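Local coordinates for protein putative S41 protease (Bacteroides fragilis NCTC 9343, PDB 3K50) that is probably a serine peptidase of family S41, the family of C-terminal processing proteases, although its substrate and biological role remain unknown, at residues Y27-D32 / N345-N350; A250-M255 / G285-L290; V319-K324 / Y368-D373. All coordinates share one frame; numbering follows the deposited sequence.

Contact 1 of 3, residues Y27-D32 / N345-N350; sequences YLWYRD and NLVVCN
Leu28 lays its branched end across the side chain of Asn350 at about a right angle, CD2 coming to 3.7 Å from ND2, while its CB meets CG1 of Val347 at 3.7 Å. CG of Leu28 stands anti to its backbone N (chi1 -179°), beside the carbonyl carbon; from there CD1 touches the carbonyl O of Val348 and CD2 meets Asn350. Val347 CG1 and Leu28 CD2 touch each other and lie over the same face of the Trp29 ring, both offset toward the rim, with Val347 CG1 4.1 Å above the plane. On the other flank, Tyr27 CD1 approaches Leu346 CD1 at 3.4 Å, the two side chains crossing at about a right angle. The one hydrogen bond across the contact runs from Leu28 N to Val347 O at 3.0 Å, nearly straight at 173°. That same oxygen lies near the plane of the Tyr27 ring at its edge, 3.3 Å from CD1, and receives a CA-H...O contact from Tyr27, so three groups of the loop gather round one carbonyl. Tyr27 OH has its polar partners elsewhere, Asp57 and the backbone N of Ala54. The loop side is a type I beta turn from Tyr27 to Tyr30, directly after helix 18-26. The strand carries a classic beta bulge, where Val348 and Cys349 both face Ala331. The contact thus joins a post-helical turn of the S41 N-terminal region to a bulged strand of an antiparallel sheet.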
ATOM      1  N   TYR A  27      -4.877  15.607 -18.058  1.00 31.96           N
ATOM      2  CA  TYR A  27      -3.683  15.661 -17.245  1.00 29.59           C
ATOM      3  C   TYR A  27      -3.566  16.939 -16.430  1.00 29.44           C
ATOM      4  O   TYR A  27      -3.735  18.035 -16.974  1.00 28.25           O
ATOM      5  CB  TYR A  27      -2.467  15.593 -18.175  1.00 28.90           C
ATOM      6  CG  TYR A  27      -1.100  15.319 -17.577  1.00 26.39           C
ATOM      7  CD1 TYR A  27      -0.926  14.453 -16.489  1.00 30.80           C
ATOM      8  CD2 TYR A  27       0.028  15.767 -18.215  1.00 21.52           C
ATOM      9  CE1 TYR A  27       0.361  14.167 -15.999  1.00 30.52           C
ATOM     10  CE2 TYR A  27       1.353  15.431 -17.763  1.00 27.50           C
ATOM     11  CZ  TYR A  27       1.491  14.621 -16.662  1.00 31.23           C
ATOM     12  OH  TYR A  27       2.743  14.257 -16.215  1.00 26.80           O
ATOM     13  N   LEU A  28      -3.225  16.794 -15.137  1.00 29.66           N
ATOM     14  CA  LEU A  28      -3.007  17.929 -14.262  1.00 26.97           C
ATOM     15  C   LEU A  28      -2.030  18.879 -14.904  1.00 28.39           C
ATOM     16  O   LEU A  28      -2.274  20.096 -14.943  1.00 28.69           O
ATOM     17  CB  LEU A  28      -2.442  17.530 -12.886  1.00 26.63           C
ATOM     18  CG  LEU A  28      -2.197  18.645 -11.864  1.00 29.73           C
ATOM     19  CD1 LEU A  28      -3.470  19.414 -11.475  1.00 27.19           C
ATOM     20  CD2 LEU A  28      -1.499  18.104 -10.635  1.00 22.06           C
ATOM     21  N   TRP A  29      -0.949  18.315 -15.434  1.00 28.83           N
ATOM     22  CA  TRP A  29       0.161  19.096 -15.954  1.00 29.56           C
ATOM     23  C   TRP A  29       0.198  19.147 -17.484  1.00 27.41           C
ATOM     24  O   TRP A  29       1.246  19.098 -18.102  1.00 30.05           O
ATOM     25  CB  TRP A  29       1.467  18.473 -15.412  1.00 27.12           C
ATOM     26  CG  TRP A  29       1.665  18.580 -13.924  1.00 25.56           C
ATOM     27  CD1 TRP A  29       1.508  19.713 -13.184  1.00 29.34           C
ATOM     28  CD2 TRP A  29       2.125  17.571 -12.985  1.00 25.54           C
ATOM     29  NE1 TRP A  29       1.764  19.467 -11.883  1.00 28.02           N
ATOM     30  CE2 TRP A  29       2.154  18.174 -11.720  1.00 27.44           C
ATOM     31  CE3 TRP A  29       2.440  16.227 -13.080  1.00 28.71           C
ATOM     32  CZ2 TRP A  29       2.550  17.502 -10.572  1.00 34.66           C
ATOM     33  CZ3 TRP A  29       2.828  15.543 -11.942  1.00 26.12           C
ATOM     34  CH2 TRP A  29       2.882  16.172 -10.703  1.00 28.14           C
ATOM     35  N   TYR A  30      -0.947  19.249 -18.117  1.00 29.67           N
ATOM     36  CA  TYR A  30      -0.972  19.226 -19.572  1.00 31.60           C
ATOM     37  C   TYR A  30      -0.115  20.363 -20.155  1.00 30.83           C
ATOM     38  O   TYR A  30       0.462  20.230 -21.202  1.00 32.25           O
ATOM     39  CB  TYR A  30      -2.420  19.291 -20.099  1.00 31.58           C
ATOM     40  CG  TYR A  30      -3.073  20.654 -20.039  1.00 33.17           C
ATOM     41  CD1 TYR A  30      -3.766  21.072 -18.922  1.00 28.82           C
ATOM     42  CD2 TYR A  30      -2.976  21.541 -21.116  1.00 32.71           C
ATOM     43  CE1 TYR A  30      -4.315  22.355 -18.864  1.00 24.62           C
ATOM     44  CE2 TYR A  30      -3.537  22.817 -21.070  1.00 28.01           C
ATOM     45  CZ  TYR A  30      -4.214  23.215 -19.966  1.00 29.18           C
ATOM     46  OH  TYR A  30      -4.764  24.484 -19.929  1.00 30.11           O
ATOM     47  N   ARG A  31      -0.052  21.500 -19.490  1.00 34.45           N
ATOM     48  CA  ARG A  31       0.702  22.618 -20.031  1.00 33.79           C
ATOM     49  C   ARG A  31       2.216  22.397 -20.083  1.00 35.08           C
ATOM     50  O   ARG A  31       2.935  23.136 -20.770  1.00 33.48           O
ATOM     51  CB  ARG A  31       0.437  23.864 -19.185  1.00 37.25           C
ATOM     52  CG  ARG A  31      -0.944  24.489 -19.341  1.00 31.39           C
ATOM     53  CD  ARG A  31      -0.998  25.732 -18.446  1.00 38.13           C
ATOM     54  NE  ARG A  31      -2.257  26.425 -18.606  1.00 37.54           N
ATOM     55  CZ  ARG A  31      -2.546  27.258 -19.603  1.00 39.71           C
ATOM     56  NH1 ARG A  31      -1.662  27.511 -20.545  1.00 45.95           N
ATOM     57  NH2 ARG A  31      -3.741  27.827 -19.675  1.00 38.71           N
ATOM     58  N   ASP A  32       2.680  21.425 -19.305  1.00 32.59           N
ATOM     59  CA  ASP A  32       4.089  21.110 -19.152  1.00 33.34           C
ATOM     60  C   ASP A  32       4.480  19.833 -19.903  1.00 33.05           C
ATOM     61  O   ASP A  32       5.578  19.325 -19.734  1.00 30.42           O
ATOM     62  CB  ASP A  32       4.413  21.004 -17.655  1.00 32.47           C
ATOM     63  CG  ASP A  32       4.297  22.326 -16.958  1.00 36.52           C
ATOM     64  OD1 ASP A  32       5.016  23.261 -17.357  1.00 51.73           O
ATOM     65  OD2 ASP A  32       3.484  22.432 -16.023  1.00 54.37           O
ATOM     66  N   ASN A 345      -3.220   5.232 -15.669  1.00 31.45           N
ATOM     67  CA  ASN A 345      -3.415   5.812 -14.349  1.00 34.30           C
ATOM     68  C   ASN A 345      -2.709   7.163 -14.431  1.00 30.11           C
ATOM     69  O   ASN A 345      -1.482   7.230 -14.392  1.00 35.30           O
ATOM     70  CB  ASN A 345      -2.853   4.920 -13.263  1.00 33.41           C
ATOM     71  CG  ASN A 345      -3.728   3.677 -13.022  1.00 43.78           C
ATOM     72  OD1 ASN A 345      -3.341   2.541 -13.326  1.00 49.79           O
ATOM     73  ND2 ASN A 345      -4.925   3.909 -12.540  1.00 39.16           N
ATOM     74  N   LEU A 346      -3.499   8.211 -14.673  1.00 32.01           N
ATOM     75  CA  LEU A 346      -2.975   9.555 -14.935  1.00 28.32           C
ATOM     76  C   LEU A 346      -3.113  10.563 -13.796  1.00 29.98           C
ATOM     77  O   LEU A 346      -4.156  10.614 -13.163  1.00 29.44           O
ATOM     78  CB  LEU A 346      -3.703  10.081 -16.151  1.00 26.39           C
ATOM     79  CG  LEU A 346      -3.307  11.448 -16.737  1.00 28.16           C
ATOM     80  CD1 LEU A 346      -1.957  11.346 -17.391  1.00 31.35           C
ATOM     81  CD2 LEU A 346      -4.413  11.853 -17.787  1.00 31.29           C
ATOM     82  N   VAL A 347      -2.072  11.349 -13.520  1.00 28.82           N
ATOM     83  CA  VAL A 347      -2.186  12.431 -12.538  1.00 28.50           C
ATOM     84  C   VAL A 347      -3.253  13.405 -13.048  1.00 30.71           C
ATOM     85  O   VAL A 347      -3.117  13.973 -14.136  1.00 30.37           O
ATOM     86  CB  VAL A 347      -0.852  13.194 -12.319  1.00 27.54           C
ATOM     87  CG1 VAL A 347      -1.043  14.400 -11.402  1.00 24.82           C
ATOM     88  CG2 VAL A 347       0.189  12.290 -11.753  1.00 28.53           C
ATOM     89  N   VAL A 348      -4.290  13.611 -12.246  1.00 27.58           N
ATOM     90  CA  VAL A 348      -5.399  14.513 -12.574  1.00 27.59           C
ATOM     91  C   VAL A 348      -5.537  15.720 -11.607  1.00 30.50           C
ATOM     92  O   VAL A 348      -5.912  16.830 -12.038  1.00 30.40           O
ATOM     93  CB  VAL A 348      -6.757  13.733 -12.660  1.00 31.44           C
ATOM     94  CG1 VAL A 348      -6.712  12.778 -13.869  1.00 24.32           C
ATOM     95  CG2 VAL A 348      -7.097  13.045 -11.325  1.00 26.64           C
ATOM     96  N   CYS A 349      -5.185  15.557 -10.339  1.00 28.47           N
ATOM     97  CA  CYS A 349      -5.312  16.675  -9.395  1.00 32.44           C
ATOM     98  C   CYS A 349      -4.340  16.715  -8.263  1.00 31.87           C
ATOM     99  O   CYS A 349      -3.768  15.721  -7.864  1.00 30.64           O
ATOM    100  CB  CYS A 349      -6.701  16.722  -8.760  1.00 30.68           C
ATOM    101  SG  CYS A 349      -7.229  15.312  -7.741  1.00 29.32           S
ATOM    102  N   ASN A 350      -4.141  17.941  -7.785  1.00 31.13           N
ATOM    103  CA  ASN A 350      -3.492  18.215  -6.517  1.00 29.08           C
ATOM    104  C   ASN A 350      -4.453  17.836  -5.397  1.00 30.21           C
ATOM    105  O   ASN A 350      -5.706  17.835  -5.584  1.00 29.66           O
ATOM    106  CB  ASN A 350      -3.145  19.701  -6.397  1.00 29.68           C
ATOM    107  CG  ASN A 350      -1.941  20.058  -7.157  1.00 33.95           C
ATOM    108  OD1 ASN A 350      -0.835  19.632  -6.822  1.00 31.59           O
ATOM    109  ND2 ASN A 350      -2.110  20.824  -8.158  1.00 28.73           N
TER

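Contact 2 of 3, residues A250-M255 / G285-L290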
ATOM      1  N   ALA A 250     -10.683  10.622  13.338  1.00 28.55           N
ATOM      2  CA  ALA A 250     -10.496  11.974  13.800  1.00 29.98           C
ATOM      3  C   ALA A 250     -11.138  12.316  15.141  1.00 29.15           C
ATOM      4  O   ALA A 250     -12.094  11.642  15.576  1.00 31.39           O
ATOM      5  CB  ALA A 250     -11.022  12.928  12.759  1.00 28.06           C
ATOM      6  N   PRO A 251     -10.652  13.385  15.779  1.00 30.08           N
ATOM      7  CA  PRO A 251     -11.384  13.840  16.954  1.00 29.56           C
ATOM      8  C   PRO A 251     -12.795  14.216  16.533  1.00 28.34           C
ATOM      9  O   PRO A 251     -13.003  14.865  15.476  1.00 33.62           O
ATOM     10  CB  PRO A 251     -10.639  15.115  17.368  1.00 30.51           C
ATOM     11  CG  PRO A 251      -9.273  15.011  16.746  1.00 34.00           C
ATOM     12  CD  PRO A 251      -9.449  14.214  15.500  1.00 32.71           C
ATOM     13  N   ALA A 252     -13.747  13.877  17.371  1.00 31.73           N
ATOM     14  CA  ALA A 252     -15.166  14.115  17.155  1.00 29.69           C
ATOM     15  C   ALA A 252     -15.512  15.606  16.965  1.00 34.56           C
ATOM     16  O   ALA A 252     -16.416  15.957  16.211  1.00 37.17           O
ATOM     17  CB  ALA A 252     -15.940  13.507  18.348  1.00 27.21           C
ATOM     18  N   ASP A 253     -14.783  16.520  17.581  1.00 34.56           N
ATOM     19  CA  ASP A 253     -15.103  17.924  17.319  1.00 35.49           C
ATOM     20  C   ASP A 253     -14.684  18.428  15.921  1.00 35.91           C
ATOM     21  O   ASP A 253     -14.888  19.620  15.594  1.00 37.65           O
ATOM     22  CB  ASP A 253     -14.562  18.838  18.435  1.00 36.57           C
ATOM     23  CG  ASP A 253     -13.045  18.809  18.580  1.00 43.96           C
ATOM     24  OD1 ASP A 253     -12.331  18.086  17.856  1.00 42.65           O
ATOM     25  OD2 ASP A 253     -12.563  19.521  19.478  1.00 49.34           O
ATOM     26  N   LYS A 254     -14.072  17.574  15.102  1.00 32.78           N
ATOM     27  CA  LYS A 254     -13.671  17.965  13.756  1.00 31.80           C
ATOM     28  C   LYS A 254     -14.684  17.637  12.677  1.00 32.28           C
ATOM     29  O   LYS A 254     -14.484  17.992  11.503  1.00 29.89           O
ATOM     30  CB  LYS A 254     -12.330  17.324  13.351  1.00 31.25           C
ATOM     31  CG  LYS A 254     -11.158  17.573  14.307  1.00 38.06           C
ATOM     32  CD  LYS A 254     -10.971  18.979  14.718  1.00 32.76           C
ATOM     33  CE  LYS A 254      -9.765  19.105  15.649  1.00 43.45           C
ATOM     34  NZ  LYS A 254      -9.626  20.431  16.281  1.00 35.14           N
HETATM   35  N   MSE A 255     -15.795  17.017  13.048  1.00 33.29           N
HETATM   36  CA  MSE A 255     -16.752  16.661  12.055  1.00 30.60           C
HETATM   37  C   MSE A 255     -17.153  17.895  11.282  1.00 31.81           C
HETATM   38  O   MSE A 255     -17.381  18.957  11.877  1.00 28.61           O
HETATM   39  CB  MSE A 255     -17.979  16.006  12.666  1.00 30.86           C
HETATM   40  CG  MSE A 255     -17.725  14.637  13.336  1.00 32.34           C
HETATM   41 SE   MSE A 255     -16.919  13.330  12.058  0.75 27.20          SE
HETATM   42  CE  MSE A 255     -15.105  13.460  12.513  1.00 30.68           C
ATOM     43  N   GLY A 285     -20.149   2.003  10.769  1.00 28.13           N
ATOM     44  CA  GLY A 285     -18.881   2.131  11.469  1.00 28.95           C
ATOM     45  C   GLY A 285     -19.032   3.010  12.710  1.00 30.43           C
ATOM     46  O   GLY A 285     -20.146   3.146  13.244  1.00 29.43           O
ATOM     47  N   ALA A 286     -17.930   3.600  13.159  1.00 28.46           N
ATOM     48  CA  ALA A 286     -17.878   4.452  14.362  1.00 28.72           C
ATOM     49  C   ALA A 286     -16.707   5.402  14.286  1.00 29.31           C
ATOM     50  O   ALA A 286     -15.683   5.029  13.739  1.00 28.92           O
ATOM     51  CB  ALA A 286     -17.717   3.566  15.630  1.00 30.39           C
ATOM     52  N   ASN A 287     -16.877   6.638  14.781  1.00 30.81           N
ATOM     53  CA  ASN A 287     -15.787   7.589  14.921  1.00 31.55           C
ATOM     54  C   ASN A 287     -15.152   7.288  16.281  1.00 30.65           C
ATOM     55  O   ASN A 287     -15.892   7.081  17.290  1.00 28.07           O
ATOM     56  CB  ASN A 287     -16.263   9.046  14.889  1.00 31.85           C
ATOM     57  CG  ASN A 287     -15.180   9.989  15.375  1.00 31.84           C
ATOM     58  OD1 ASN A 287     -15.088  10.262  16.560  1.00 35.04           O
ATOM     59  ND2 ASN A 287     -14.281  10.370  14.484  1.00 26.50           N
ATOM     60  N   LEU A 288     -13.817   7.293  16.345  1.00 29.74           N
ATOM     61  CA  LEU A 288     -13.140   6.867  17.585  1.00 30.93           C
ATOM     62  C   LEU A 288     -12.687   8.026  18.480  1.00 32.73           C
ATOM     63  O   LEU A 288     -12.219   7.805  19.611  1.00 32.50           O
ATOM     64  CB  LEU A 288     -11.984   5.889  17.278  1.00 28.14           C
ATOM     65  CG  LEU A 288     -12.362   4.579  16.548  1.00 32.99           C
ATOM     66  CD1 LEU A 288     -11.119   3.651  16.459  1.00 30.83           C
ATOM     67  CD2 LEU A 288     -13.522   3.798  17.175  1.00 25.51           C
ATOM     68  N   ASN A 289     -12.897   9.253  18.010  1.00 31.56           N
ATOM     69  CA  ASN A 289     -12.548  10.421  18.745  1.00 30.65           C
ATOM     70  C   ASN A 289     -11.141  10.386  19.269  1.00 34.18           C
ATOM     71  O   ASN A 289     -10.922  10.655  20.453  1.00 35.96           O
ATOM     72  CB  ASN A 289     -13.525  10.611  19.901  1.00 27.35           C
ATOM     73  CG  ASN A 289     -13.385  11.964  20.602  1.00 31.50           C
ATOM     74  OD1 ASN A 289     -13.015  12.979  20.038  1.00 27.90           O
ATOM     75  ND2 ASN A 289     -13.666  11.952  21.848  1.00 30.37           N
ATOM     76  N   LEU A 290     -10.178  10.081  18.408  1.00 33.65           N
ATOM     77  CA  LEU A 290      -8.796  10.022  18.840  1.00 31.85           C
ATOM     78  C   LEU A 290      -8.103  11.356  18.693  1.00 31.65           C
ATOM     79  O   LEU A 290      -8.455  12.142  17.843  1.00 39.71           O
ATOM     80  CB  LEU A 290      -8.024   9.002  17.994  1.00 27.23           C
ATOM     81  CG  LEU A 290      -8.434   7.534  17.982  1.00 30.25           C
ATOM     82  CD1 LEU A 290      -7.939   6.979  16.639  1.00 40.96           C
ATOM     83  CD2 LEU A 290      -7.895   6.768  19.230  1.00 34.34           C
TER
HETATM   84  O   HOH W   1     -13.279  15.593  20.152  1.00 39.33           O
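Asn287 and Asn289 reach across to the backbone of Ala250 and Ala252, and the tighter half of the contact is the one round the Ala250 carbonyl. Asn287 ND2 donates to Ala250 O at 2.8 Å, nearly straight at 168°, with the oxygen close to the plane of the amide. The same nitrogen also binds Thr247 O, so one amide group ties two carbonyls at the end of helix 239-249. CG of Asn287 stands anti to the backbone N (chi1 166°), and beyond it OD1 accepts from Asn289 N at 2.8 Å, with the donor above the carbonyl plane. The selenomethionine Met255, bent at chi2 and chi3, slides past Asn287 and brings CE to 3.8 Å from ND2. Apolar cover on this side includes Ala250 against Phe277 and Leu290 against Phe227 and Leu249. Pro251 CG packs on Leu290 O at 3.2 Å; the proline N, also near that oxygen, has no hydrogen to give it.

Toward solvent the fit is looser and partly water-mediated. Exposed Asn289 accepts from Ala252 N through OD1 at 2.9 Å, the donor tilted 31° from the carbonyl plane, and Ala252 CB rests beside that oxygen. A water donates to the same OD1 at 2.6 Å and accepts from Asp253 N, linking the asparagine to the next amide of the 3-10 segment 252-254. Asp253 OD1 and Lys254 NZ form a long salt bridge. Asn287, through its bond to Asn289 N, forms an Asx turn in the loop leading to strand 292-297, and the contact ties that turn to the exit of helix 239-249.

Contact 3 of 3, residues V319-K324 / Y368-D373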
ATOM      1  N   VAL A 319       2.041  10.253  14.334  1.00 31.77           N
ATOM      2  CA  VAL A 319       3.410   9.844  14.576  1.00 29.16           C
ATOM      3  C   VAL A 319       3.721   8.789  13.565  1.00 29.07           C
ATOM      4  O   VAL A 319       3.028   7.806  13.502  1.00 29.83           O
ATOM      5  CB  VAL A 319       3.562   9.259  16.015  1.00 31.50           C
ATOM      6  CG1 VAL A 319       4.923   8.594  16.199  1.00 26.48           C
ATOM      7  CG2 VAL A 319       3.253  10.357  17.135  1.00 28.19           C
ATOM      8  N   LEU A 320       4.769   9.003  12.788  1.00 28.77           N
ATOM      9  CA  LEU A 320       5.200   8.127  11.730  1.00 27.03           C
ATOM     10  C   LEU A 320       6.375   7.286  12.187  1.00 28.62           C
ATOM     11  O   LEU A 320       7.349   7.820  12.657  1.00 26.59           O
ATOM     12  CB  LEU A 320       5.587   8.925  10.493  1.00 33.31           C
ATOM     13  CG  LEU A 320       4.511   9.842   9.895  1.00 30.57           C
ATOM     14  CD1 LEU A 320       5.079  10.531   8.657  1.00 28.74           C
ATOM     15  CD2 LEU A 320       3.214   9.056   9.607  1.00 24.80           C
ATOM     16  N   ILE A 321       6.218   5.960  12.053  1.00 28.33           N
ATOM     17  CA  ILE A 321       7.206   4.964  12.466  1.00 28.71           C
ATOM     18  C   ILE A 321       7.506   4.048  11.304  1.00 28.14           C
ATOM     19  O   ILE A 321       6.600   3.522  10.692  1.00 27.16           O
ATOM     20  CB  ILE A 321       6.680   4.141  13.668  1.00 25.08           C
ATOM     21  CG1 ILE A 321       6.573   5.019  14.916  1.00 32.22           C
ATOM     22  CG2 ILE A 321       7.629   2.926  14.023  1.00 25.75           C
ATOM     23  CD1 ILE A 321       5.787   4.355  16.041  1.00 39.18           C
ATOM     24  N   GLY A 322       8.784   3.903  10.941  1.00 28.12           N
ATOM     25  CA  GLY A 322       9.144   3.018   9.793  1.00 26.18           C
ATOM     26  C   GLY A 322      10.188   3.701   8.949  1.00 27.59           C
ATOM     27  O   GLY A 322      11.135   4.212   9.495  1.00 26.92           O
ATOM     28  N   THR A 323       9.975   3.753   7.620  1.00 27.45           N
ATOM     29  CA  THR A 323      10.919   4.386   6.700  1.00 27.64           C
ATOM     30  C   THR A 323      10.145   5.399   5.865  1.00 28.64           C
ATOM     31  O   THR A 323       8.929   5.391   5.863  1.00 25.79           O
ATOM     32  CB  THR A 323      11.695   3.374   5.841  1.00 31.20           C
ATOM     33  OG1 THR A 323      10.806   2.498   5.151  1.00 33.95           O
ATOM     34  CG2 THR A 323      12.713   2.527   6.714  1.00 27.31           C
ATOM     35  N   LYS A 324      10.841   6.251   5.152  1.00 25.58           N
ATOM     36  CA  LYS A 324      10.190   7.334   4.392  1.00 30.65           C
ATOM     37  C   LYS A 324       9.151   6.840   3.375  1.00 29.65           C
ATOM     38  O   LYS A 324       9.341   5.759   2.751  1.00 33.32           O
ATOM     39  CB  LYS A 324      11.321   8.188   3.770  1.00 31.71           C
ATOM     40  CG  LYS A 324      10.863   9.369   3.031  1.00 43.63           C
ATOM     41  CD  LYS A 324      11.782  10.596   3.076  1.00 48.74           C
ATOM     42  CE  LYS A 324      12.807  10.752   1.978  1.00 59.96           C
ATOM     43  NZ  LYS A 324      12.851  12.281   1.618  1.00 52.76           N
ATOM     44  N   TYR A 368      10.170   8.347  13.846  1.00 29.58           N
ATOM     45  CA  TYR A 368      11.141   7.435  14.372  1.00 29.54           C
ATOM     46  C   TYR A 368      11.490   6.400  13.297  1.00 30.05           C
ATOM     47  O   TYR A 368      10.629   5.594  12.885  1.00 29.28           O
ATOM     48  CB  TYR A 368      10.581   6.721  15.607  1.00 30.07           C
ATOM     49  CG  TYR A 368      10.126   7.654  16.710  1.00 33.35           C
ATOM     50  CD1 TYR A 368       8.843   8.175  16.708  1.00 35.85           C
ATOM     51  CD2 TYR A 368      10.962   8.017  17.735  1.00 33.72           C
ATOM     52  CE1 TYR A 368       8.416   9.039  17.664  1.00 33.45           C
ATOM     53  CE2 TYR A 368      10.531   8.878  18.731  1.00 29.65           C
ATOM     54  CZ  TYR A 368       9.241   9.400  18.687  1.00 38.11           C
ATOM     55  OH  TYR A 368       8.751  10.262  19.669  1.00 35.87           O
ATOM     56  N   GLU A 369      12.748   6.359  12.875  1.00 26.35           N
ATOM     57  CA  GLU A 369      13.134   5.466  11.783  1.00 29.78           C
ATOM     58  C   GLU A 369      13.466   4.047  12.225  1.00 31.07           C
ATOM     59  O   GLU A 369      14.375   3.844  13.047  1.00 32.16           O
ATOM     60  CB  GLU A 369      14.300   6.034  10.954  1.00 35.39           C
ATOM     61  CG  GLU A 369      14.526   5.185   9.709  1.00 34.60           C
ATOM     62  CD  GLU A 369      15.422   5.794   8.669  1.00 46.02           C
ATOM     63  OE1 GLU A 369      15.928   6.933   8.834  1.00 45.00           O
ATOM     64  OE2 GLU A 369      15.613   5.094   7.661  1.00 49.17           O
ATOM     65  N   TYR A 370      12.689   3.098  11.686  1.00 30.39           N
ATOM     66  CA  TYR A 370      12.842   1.681  11.910  1.00 29.62           C
ATOM     67  C   TYR A 370      12.727   0.942  10.582  1.00 31.46           C
ATOM     68  O   TYR A 370      11.675   0.982   9.934  1.00 27.64           O
ATOM     69  CB  TYR A 370      11.739   1.156  12.836  1.00 27.98           C
ATOM     70  CG  TYR A 370      11.966   1.449  14.287  1.00 28.96           C
ATOM     71  CD1 TYR A 370      11.540   2.648  14.860  1.00 30.48           C
ATOM     72  CD2 TYR A 370      12.579   0.505  15.120  1.00 32.02           C
ATOM     73  CE1 TYR A 370      11.760   2.916  16.200  1.00 32.79           C
ATOM     74  CE2 TYR A 370      12.820   0.777  16.442  1.00 32.17           C
ATOM     75  CZ  TYR A 370      12.402   1.993  16.974  1.00 33.56           C
ATOM     76  OH  TYR A 370      12.616   2.268  18.298  1.00 34.95           O
ATOM     77  N   ASN A 371      13.830   0.325  10.144  1.00 30.32           N
ATOM     78  CA  ASN A 371      13.842  -0.491   8.932  1.00 30.45           C
ATOM     79  C   ASN A 371      13.527  -1.917   9.382  1.00 27.70           C
ATOM     80  O   ASN A 371      14.330  -2.547  10.024  1.00 27.19           O
ATOM     81  CB  ASN A 371      15.215  -0.466   8.252  1.00 29.14           C
ATOM     82  CG  ASN A 371      15.280  -1.348   7.014  1.00 32.32           C
ATOM     83  OD1 ASN A 371      14.319  -2.028   6.633  1.00 41.35           O
ATOM     84  ND2 ASN A 371      16.444  -1.354   6.381  1.00 46.58           N
ATOM     85  N   GLU A 372      12.384  -2.449   8.986  1.00 27.30           N
ATOM     86  CA  GLU A 372      11.985  -3.770   9.448  1.00 25.82           C
ATOM     87  C   GLU A 372      12.983  -4.885   9.072  1.00 29.18           C
ATOM     88  O   GLU A 372      13.120  -5.876   9.796  1.00 30.49           O
ATOM     89  CB  GLU A 372      10.610  -4.089   8.918  1.00 26.62           C
ATOM     90  CG  GLU A 372      10.463  -4.186   7.358  1.00 26.33           C
ATOM     91  CD  GLU A 372       9.030  -4.488   6.890  1.00 30.21           C
ATOM     92  OE1 GLU A 372       8.133  -4.673   7.748  1.00 29.43           O
ATOM     93  OE2 GLU A 372       8.790  -4.540   5.648  1.00 29.77           O
ATOM     94  N   ASP A 373      13.655  -4.737   7.922  1.00 27.90           N
ATOM     95  CA  ASP A 373      14.663  -5.694   7.496  1.00 28.57           C
ATOM     96  C   ASP A 373      15.917  -5.767   8.366  1.00 29.95           C
ATOM     97  O   ASP A 373      16.665  -6.723   8.223  1.00 31.42           O
ATOM     98  CB  ASP A 373      15.059  -5.462   6.045  1.00 32.42           C
ATOM     99  CG  ASP A 373      13.869  -5.545   5.082  1.00 39.50           C
ATOM    100  OD1 ASP A 373      12.887  -6.222   5.401  1.00 32.19           O
ATOM    101  OD2 ASP A 373      13.922  -4.907   4.015  1.00 41.80           O
TER
HETATM  102  O   HOH W   2      13.668   6.197   5.647  1.00 32.32           O
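Tyr368 pushes its ring beside strand 317-322, where Val319 CG1 meets the ring edge in plane, 3.8 Å from CE1. The next bump on that face of the sheet is Ile321: its CG2, anti to the backbone N, lies 4.0 Å from Tyr370 CD1, the two side chains running side by side and pointing the same way. Ile321 CG1 lies 4.3 Å from Tyr368 CD1, so each branch touches one tyrosine. The hollow is Gly322, with backbone angles (137°/-131°) at which a CB would jam against the preceding carbonyl oxygen; Tyr370 O comes to 3.3 Å from Gly322 CA, in a CA-H...O contact. Beyond it, Thr323 CG2 nestles against Tyr370 O and the CA of Asn371. Glu369 CG rests on Gly322 O at 3.5 Å, and a water bridges its OE2, weakly, to Lys324 N. Parallel strand pairing underlies this relief: Tyr368 N to Leu320 O at 3.1 Å, Gly322 N to Tyr368 O at 3.2 Å, and Tyr370 N to Gly322 O at 2.9 Å. The short strand 368-369 is the outermost of a mixed six-stranded sheet, with 317-322 between it and 292-297; helix 388-398 packs on the face bearing Ile321 and Tyr368, through Ala393 and Ile396.

Contact 1 is the most buried of the three, five of its eight touching residues being enclosed, whereas contacts 2 and 3 are partly buried and each recruits a water. No element is common to any two of them. Contact 1 brings the N-terminal region to an antiparallel sheet, mainly through apolar side chains; contact 3 pairs the outermost strand 368-369 with its inner neighbour 317-322 by backbone bonds; contact 2 links two loops by asparagine amides. Nearest atoms are about 19 Å apart between contacts 1 and 2, 16 Å between 1 and 3, and 11 Å between 2 and 3. Along the chain, contact 2 nests inside the loop closed by contact 1, while contacts 1 and 3 interleave.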